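Local coordinates for FixG-related protein (Vibrio parahaemolyticus, PDB 2R39), which is of unknown function, its modelled part being the immunoglobulin-like C-terminal domain of a probable membrane protein thought to bind 4Fe-4S clusters and take part in electron transport, at residues A28-I40 with N76-L88. Sequence-based numbering, arbitrary orientation.
Sequences AGEVENTYTLKVI and NLPMSLGADPDKL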
ATOM      1  N   ALA A  28     -16.146  -3.441  11.156  1.00 63.59           N
ATOM      2  CA  ALA A  28     -16.072  -2.687   9.902  1.00 63.39           C
ATOM      3  C   ALA A  28     -17.303  -2.926   9.038  1.00 62.70           C
ATOM      4  O   ALA A  28     -17.547  -4.066   8.607  1.00 63.50           O
ATOM      5  CB  ALA A  28     -14.801  -3.060   9.118  1.00 63.74           C
ATOM      6  N   GLY A  29     -18.074  -1.857   8.809  1.00 60.87           N
ATOM      7  CA  GLY A  29     -19.126  -1.830   7.785  1.00 58.84           C
ATOM      8  C   GLY A  29     -18.564  -1.439   6.421  1.00 57.12           C
ATOM      9  O   GLY A  29     -19.296  -1.042   5.516  1.00 57.04           O
ATOM     10  N   GLU A  30     -17.245  -1.544   6.289  1.00 55.32           N
ATOM     11  CA  GLU A  30     -16.541  -1.229   5.058  1.00 53.33           C
ATOM     12  C   GLU A  30     -16.321  -2.503   4.279  1.00 52.80           C
ATOM     13  O   GLU A  30     -16.249  -3.578   4.867  1.00 52.97           O
ATOM     14  CB  GLU A  30     -15.176  -0.653   5.384  1.00 52.81           C
ATOM     15  CG  GLU A  30     -15.217   0.714   5.997  1.00 51.58           C
ATOM     16  CD  GLU A  30     -13.902   1.116   6.583  1.00 51.63           C
ATOM     17  OE1 GLU A  30     -13.078   0.224   6.908  1.00 50.54           O
ATOM     18  OE2 GLU A  30     -13.692   2.339   6.728  1.00 51.16           O
ATOM     19  N   VAL A  31     -16.168  -2.385   2.966  1.00 51.40           N
ATOM     20  CA  VAL A  31     -15.629  -3.498   2.204  1.00 50.79           C
ATOM     21  C   VAL A  31     -14.094  -3.449   2.282  1.00 49.57           C
ATOM     22  O   VAL A  31     -13.488  -2.379   2.201  1.00 48.62           O
ATOM     23  CB  VAL A  31     -16.225  -3.599   0.745  1.00 51.86           C
ATOM     24  CG1 VAL A  31     -15.950  -2.357  -0.075  1.00 52.45           C
ATOM     25  CG2 VAL A  31     -15.730  -4.857   0.035  1.00 52.60           C
ATOM     26  N   GLU A  32     -13.480  -4.610   2.457  1.00 47.98           N
ATOM     27  CA  GLU A  32     -12.046  -4.704   2.647  1.00 47.65           C
ATOM     28  C   GLU A  32     -11.368  -5.319   1.430  1.00 46.92           C
ATOM     29  O   GLU A  32     -11.987  -6.125   0.728  1.00 45.96           O
ATOM     30  CB  GLU A  32     -11.785  -5.574   3.872  1.00 48.06           C
ATOM     31  CG  GLU A  32     -10.407  -5.418   4.441  1.00 49.34           C
ATOM     32  CD  GLU A  32     -10.293  -6.000   5.816  1.00 50.23           C
ATOM     33  OE1 GLU A  32     -10.554  -7.215   5.953  1.00 48.31           O
ATOM     34  OE2 GLU A  32      -9.930  -5.233   6.747  1.00 52.52           O
ATOM     35  N   ASN A  33     -10.123  -4.909   1.164  1.00 45.30           N
ATOM     36  CA  ASN A  33      -9.225  -5.622   0.242  1.00 45.20           C
ATOM     37  C   ASN A  33      -7.904  -5.810   0.947  1.00 44.81           C
ATOM     38  O   ASN A  33      -7.452  -4.892   1.626  1.00 44.93           O
ATOM     39  CB  ASN A  33      -8.931  -4.806  -1.034  1.00 45.10           C
ATOM     40  CG  ASN A  33      -9.975  -4.982  -2.128  1.00 45.25           C
ATOM     41  OD1 ASN A  33      -9.712  -4.674  -3.294  1.00 43.15           O
ATOM     42  ND2 ASN A  33     -11.160  -5.430  -1.762  1.00 46.60           N
ATOM     43  N   THR A  34      -7.268  -6.964   0.768  1.00 44.69           N
ATOM     44  CA  THR A  34      -5.952  -7.221   1.372  1.00 45.32           C
ATOM     45  C   THR A  34      -4.806  -7.182   0.356  1.00 45.25           C
ATOM     46  O   THR A  34      -4.974  -7.541  -0.822  1.00 44.69           O
ATOM     47  CB  THR A  34      -5.896  -8.562   2.127  1.00 45.82           C
ATOM     48  OG1 THR A  34      -6.207  -9.631   1.226  1.00 46.36           O
ATOM     49  CG2 THR A  34      -6.865  -8.574   3.310  1.00 46.53           C
ATOM     50  N   TYR A  35      -3.643  -6.756   0.849  1.00 44.93           N
ATOM     51  CA  TYR A  35      -2.439  -6.526   0.057  1.00 44.62           C
ATOM     52  C   TYR A  35      -1.201  -6.947   0.837  1.00 44.68           C
ATOM     53  O   TYR A  35      -1.215  -6.970   2.072  1.00 44.25           O
ATOM     54  CB  TYR A  35      -2.287  -5.032  -0.269  1.00 44.27           C
ATOM     55  CG  TYR A  35      -3.504  -4.401  -0.906  1.00 44.36           C
ATOM     56  CD1 TYR A  35      -3.640  -4.348  -2.289  1.00 41.97           C
ATOM     57  CD2 TYR A  35      -4.528  -3.861  -0.118  1.00 45.32           C
ATOM     58  CE1 TYR A  35      -4.778  -3.760  -2.883  1.00 45.32           C
ATOM     59  CE2 TYR A  35      -5.660  -3.287  -0.698  1.00 44.55           C
ATOM     60  CZ  TYR A  35      -5.778  -3.240  -2.075  1.00 44.67           C
ATOM     61  OH  TYR A  35      -6.889  -2.658  -2.642  1.00 45.06           O
ATOM     62  N   THR A  36      -0.124  -7.245   0.114  1.00 44.31           N
ATOM     63  CA  THR A  36       1.203  -7.318   0.724  1.00 44.37           C
ATOM     64  C   THR A  36       2.163  -6.387  -0.009  1.00 44.85           C
ATOM     65  O   THR A  36       2.349  -6.495  -1.229  1.00 44.47           O
ATOM     66  CB  THR A  36       1.740  -8.757   0.740  1.00 44.36           C
ATOM     67  OG1 THR A  36       0.788  -9.596   1.401  1.00 42.62           O
ATOM     68  CG2 THR A  36       3.074  -8.832   1.486  1.00 45.07           C
ATOM     69  N   LEU A  37       2.739  -5.449   0.735  1.00 45.44           N
ATOM     70  CA  LEU A  37       3.788  -4.587   0.198  1.00 46.47           C
ATOM     71  C   LEU A  37       5.159  -5.218   0.451  1.00 46.46           C
ATOM     72  O   LEU A  37       5.425  -5.682   1.545  1.00 46.95           O
ATOM     73  CB  LEU A  37       3.731  -3.187   0.829  1.00 46.00           C
ATOM     74  CG  LEU A  37       2.412  -2.405   0.882  1.00 47.54           C
ATOM     75  CD1 LEU A  37       2.649  -0.954   1.357  1.00 46.73           C
ATOM     76  CD2 LEU A  37       1.684  -2.403  -0.425  1.00 45.42           C
ATOM     77  N   LYS A  38       6.012  -5.242  -0.568  1.00 46.41           N
ATOM     78  CA  LYS A  38       7.415  -5.631  -0.405  1.00 46.46           C
ATOM     79  C   LYS A  38       8.281  -4.391  -0.581  1.00 45.83           C
ATOM     80  O   LYS A  38       8.217  -3.726  -1.611  1.00 46.57           O
ATOM     81  CB  LYS A  38       7.801  -6.694  -1.436  1.00 46.50           C
ATOM     82  CG  LYS A  38       9.274  -7.122  -1.392  1.00 47.49           C
ATOM     83  CD  LYS A  38       9.601  -8.186  -2.452  1.00 47.56           C
ATOM     84  CE  LYS A  38       8.972  -9.537  -2.112  1.00 50.43           C
ATOM     85  NZ  LYS A  38       9.314 -10.638  -3.085  1.00 49.70           N
ATOM     86  N   VAL A  39       9.077  -4.074   0.432  1.00 45.34           N
ATOM     87  CA  VAL A  39       9.875  -2.860   0.422  1.00 44.47           C
ATOM     88  C   VAL A  39      11.349  -3.207   0.599  1.00 44.55           C
ATOM     89  O   VAL A  39      11.704  -4.015   1.447  1.00 43.99           O
ATOM     90  CB  VAL A  39       9.422  -1.882   1.547  1.00 44.45           C
ATOM     91  CG1 VAL A  39      10.411  -0.740   1.715  1.00 44.77           C
ATOM     92  CG2 VAL A  39       8.010  -1.343   1.283  1.00 43.08           C
ATOM     93  N   ILE A  40      12.206  -2.597  -0.206  1.00 44.75           N
ATOM     94  CA  ILE A  40      13.642  -2.788  -0.017  1.00 44.91           C
ATOM     95  C   ILE A  40      14.409  -1.470   0.099  1.00 45.21           C
ATOM     96  O   ILE A  40      14.144  -0.516  -0.638  1.00 44.62           O
ATOM     97  CB  ILE A  40      14.271  -3.742  -1.077  1.00 45.44           C
ATOM     98  CG1 ILE A  40      15.790  -3.816  -0.877  1.00 46.55           C
ATOM     99  CG2 ILE A  40      13.928  -3.339  -2.495  1.00 45.31           C
ATOM    100  CD1 ILE A  40      16.392  -5.014  -1.461  1.00 48.76           C
ATOM    101  N   ASN A  76       8.395  -7.392   4.382  1.00 48.70           N
ATOM    102  CA  ASN A  76       7.170  -7.939   3.841  1.00 48.24           C
ATOM    103  C   ASN A  76       6.000  -7.451   4.680  1.00 47.02           C
ATOM    104  O   ASN A  76       5.920  -7.763   5.875  1.00 46.47           O
ATOM    105  CB  ASN A  76       7.241  -9.458   3.862  1.00 49.21           C
ATOM    106  CG  ASN A  76       6.201 -10.091   2.988  1.00 51.47           C
ATOM    107  OD1 ASN A  76       5.295 -10.780   3.472  1.00 55.05           O
ATOM    108  ND2 ASN A  76       6.320  -9.871   1.685  1.00 53.76           N
ATOM    109  N   LEU A  77       5.104  -6.680   4.064  1.00 45.03           N
ATOM    110  CA  LEU A  77       4.105  -5.935   4.823  1.00 44.51           C
ATOM    111  C   LEU A  77       2.658  -6.222   4.433  1.00 44.58           C
ATOM    112  O   LEU A  77       2.100  -5.552   3.548  1.00 43.53           O
ATOM    113  CB  LEU A  77       4.393  -4.426   4.759  1.00 44.17           C
ATOM    114  CG  LEU A  77       5.818  -3.943   5.055  1.00 44.99           C
ATOM    115  CD1 LEU A  77       5.982  -2.478   4.745  1.00 47.52           C
ATOM    116  CD2 LEU A  77       6.238  -4.242   6.509  1.00 46.58           C
ATOM    117  N   PRO A  78       2.039  -7.214   5.102  1.00 44.84           N
ATOM    118  CA  PRO A  78       0.623  -7.507   4.944  1.00 45.11           C
ATOM    119  C   PRO A  78      -0.229  -6.359   5.487  1.00 45.61           C
ATOM    120  O   PRO A  78       0.081  -5.793   6.537  1.00 45.08           O
ATOM    121  CB  PRO A  78       0.429  -8.767   5.800  1.00 44.86           C
ATOM    122  CG  PRO A  78       1.513  -8.723   6.783  1.00 45.23           C
ATOM    123  CD  PRO A  78       2.674  -8.117   6.081  1.00 45.08           C
HETATM  124  N   MSE A  79      -1.294  -6.018   4.773  1.00 46.21           N
HETATM  125  CA  MSE A  79      -2.155  -4.915   5.183  1.00 48.00           C
HETATM  126  C   MSE A  79      -3.515  -5.049   4.522  1.00 46.90           C
HETATM  127  O   MSE A  79      -3.720  -5.908   3.662  1.00 46.86           O
HETATM  128  CB  MSE A  79      -1.532  -3.587   4.753  1.00 47.45           C
HETATM  129  CG  MSE A  79      -1.390  -3.462   3.224  1.00 47.82           C
HETATM  130 SE   MSE A  79      -0.964  -1.660   2.731  1.00 55.57          SE
HETATM  131  CE  MSE A  79      -2.620  -0.778   3.296  1.00 47.92           C
ATOM    132  N   SER A  80      -4.445  -4.189   4.920  1.00 46.04           N
ATOM    133  CA  SER A  80      -5.709  -4.084   4.212  1.00 45.21           C
ATOM    134  C   SER A  80      -6.208  -2.632   4.105  1.00 44.18           C
ATOM    135  O   SER A  80      -5.739  -1.726   4.839  1.00 42.19           O
ATOM    136  CB  SER A  80      -6.749  -5.025   4.825  1.00 45.62           C
ATOM    137  OG  SER A  80      -7.273  -4.513   6.020  1.00 47.94           O
ATOM    138  N   LEU A  81      -7.118  -2.426   3.152  1.00 42.78           N
ATOM    139  CA  LEU A  81      -7.829  -1.162   2.954  1.00 42.68           C
ATOM    140  C   LEU A  81      -9.311  -1.427   3.132  1.00 42.79           C
ATOM    141  O   LEU A  81      -9.811  -2.459   2.668  1.00 41.65           O
ATOM    142  CB  LEU A  81      -7.581  -0.614   1.530  1.00 42.39           C
ATOM    143  CG  LEU A  81      -6.153  -0.153   1.159  1.00 42.86           C
ATOM    144  CD1 LEU A  81      -6.121   0.360  -0.294  1.00 40.24           C
ATOM    145  CD2 LEU A  81      -5.639   0.911   2.120  1.00 40.81           C
ATOM    146  N   GLY A  82     -10.007  -0.511   3.808  1.00 42.77           N
ATOM    147  CA  GLY A  82     -11.465  -0.578   3.953  1.00 43.41           C
ATOM    148  C   GLY A  82     -12.091   0.648   3.307  1.00 44.37           C
ATOM    149  O   GLY A  82     -11.547   1.748   3.403  1.00 45.34           O
ATOM    150  N   ALA A  83     -13.216   0.481   2.625  1.00 43.95           N
ATOM    151  CA  ALA A  83     -13.899   1.630   2.053  1.00 44.06           C
ATOM    152  C   ALA A  83     -15.385   1.499   2.267  1.00 43.85           C
ATOM    153  O   ALA A  83     -15.916   0.401   2.211  1.00 43.66           O
ATOM    154  CB  ALA A  83     -13.588   1.746   0.538  1.00 44.06           C
ATOM    155  N   ASP A  84     -16.056   2.620   2.493  1.00 44.12           N
ATOM    156  CA  ASP A  84     -17.525   2.644   2.553  1.00 44.34           C
ATOM    157  C   ASP A  84     -18.016   2.459   1.125  1.00 45.00           C
ATOM    158  O   ASP A  84     -17.709   3.302   0.274  1.00 45.01           O
ATOM    159  CB  ASP A  84     -17.972   4.002   3.105  1.00 44.66           C
ATOM    160  CG  ASP A  84     -19.481   4.179   3.150  1.00 44.89           C
ATOM    161  OD1 ASP A  84     -20.246   3.337   2.624  1.00 43.55           O
ATOM    162  OD2 ASP A  84     -19.899   5.201   3.726  1.00 45.74           O
ATOM    163  N   PRO A  85     -18.754   1.350   0.840  1.00 45.73           N
ATOM    164  CA  PRO A  85     -19.167   1.072  -0.553  1.00 46.48           C
ATOM    165  C   PRO A  85     -20.084   2.154  -1.135  1.00 47.47           C
ATOM    166  O   PRO A  85     -20.086   2.371  -2.350  1.00 47.94           O
ATOM    167  CB  PRO A  85     -19.909  -0.270  -0.448  1.00 46.32           C
ATOM    168  CG  PRO A  85     -20.338  -0.374   1.003  1.00 46.42           C
ATOM    169  CD  PRO A  85     -19.230   0.306   1.774  1.00 45.77           C
ATOM    170  N   ASP A  86     -20.841   2.831  -0.269  1.00 47.65           N
ATOM    171  CA  ASP A  86     -21.691   3.954  -0.670  1.00 48.17           C
ATOM    172  C   ASP A  86     -20.898   5.126  -1.240  1.00 48.22           C
ATOM    173  O   ASP A  86     -21.453   5.959  -1.955  1.00 48.51           O
ATOM    174  CB  ASP A  86     -22.552   4.439   0.511  1.00 48.55           C
ATOM    175  CG  ASP A  86     -23.574   3.407   0.954  1.00 50.07           C
ATOM    176  OD1 ASP A  86     -23.826   2.443   0.201  1.00 49.63           O
ATOM    177  OD2 ASP A  86     -24.131   3.566   2.059  1.00 53.78           O
ATOM    178  N   LYS A  87     -19.601   5.190  -0.941  1.00 47.82           N
ATOM    179  CA  LYS A  87     -18.780   6.285  -1.438  1.00 48.00           C
ATOM    180  C   LYS A  87     -17.820   5.843  -2.562  1.00 48.09           C
ATOM    181  O   LYS A  87     -17.019   6.638  -3.054  1.00 48.84           O
ATOM    182  CB  LYS A  87     -18.062   6.984  -0.264  1.00 48.47           C
ATOM    183  CG  LYS A  87     -19.085   7.600   0.735  1.00 48.71           C
ATOM    184  CD  LYS A  87     -18.448   8.187   1.970  1.00 48.95           C
ATOM    185  CE  LYS A  87     -19.521   8.731   2.926  1.00 51.02           C
ATOM    186  NZ  LYS A  87     -20.520   9.562   2.200  1.00 52.68           N
ATOM    187  N   LEU A  88     -17.891   4.573  -2.961  1.00 47.55           N
ATOM    188  CA  LEU A  88     -17.100   4.090  -4.106  1.00 47.23           C
ATOM    189  C   LEU A  88     -17.793   4.556  -5.385  1.00 46.75           C
ATOM    190  O   LEU A  88     -19.019   4.547  -5.459  1.00 45.23           O
ATOM    191  CB  LEU A  88     -16.960   2.556  -4.091  1.00 47.35           C
ATOM    192  CG  LEU A  88     -16.157   1.892  -2.941  1.00 47.54           C
ATOM    193  CD1 LEU A  88     -16.326   0.379  -3.018  1.00 49.27           C
ATOM    194  CD2 LEU A  88     -14.689   2.222  -2.962  1.00 45.94           C
TER
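Tyr35 and Leu81 meet at about a right angle on the inward face of an antiparallel strand pair, ring atom CE2 of Tyr35 lying 3.7 Å from Leu81 CG. With its CG anti to the carbonyl carbon (chi1 -53°), the tyrosine side chain reaches toward this leucine, two residues on from its own partner, selenomethionine Met79. Met79 CG lies between the backbone N and the carbonyl carbon (chi1 62°), and the chain runs extended from there to put SE 3.9 Å from Leu37 CG. At the other end of the pair, Val31 CG1 touches Leu88 CD1 at 4.0 Å, tying the strand to the chain beyond the short 3-10 turn. Eight backbone hydrogen bonds, two at each of the pairs Val31-Ala83, Asn33-Leu81, Tyr35-Met79 and Leu37-Leu77, hold the register. On the outer face Ser80 OG gives a weak hydrogen bond to Glu32 OE2 (2.8 Å), while Thr36 CG2 lies against the Asn76 amide, 3.4 Å from ND2. The Glu30 carboxylate passes over Gly82 to bond Ser60 and Tyr62. These are the two central strands of one sheet of the immunoglobulin-like sandwich, flanked by strands 11-17 and 60-62; Tyr35, Met79 and Leu81 face strand 92-101 of the other sheet, where Phe97 meets the Tyr35 ring edge-to-face, and Tyr35 OH bonds Arg113 O on strand 106-115.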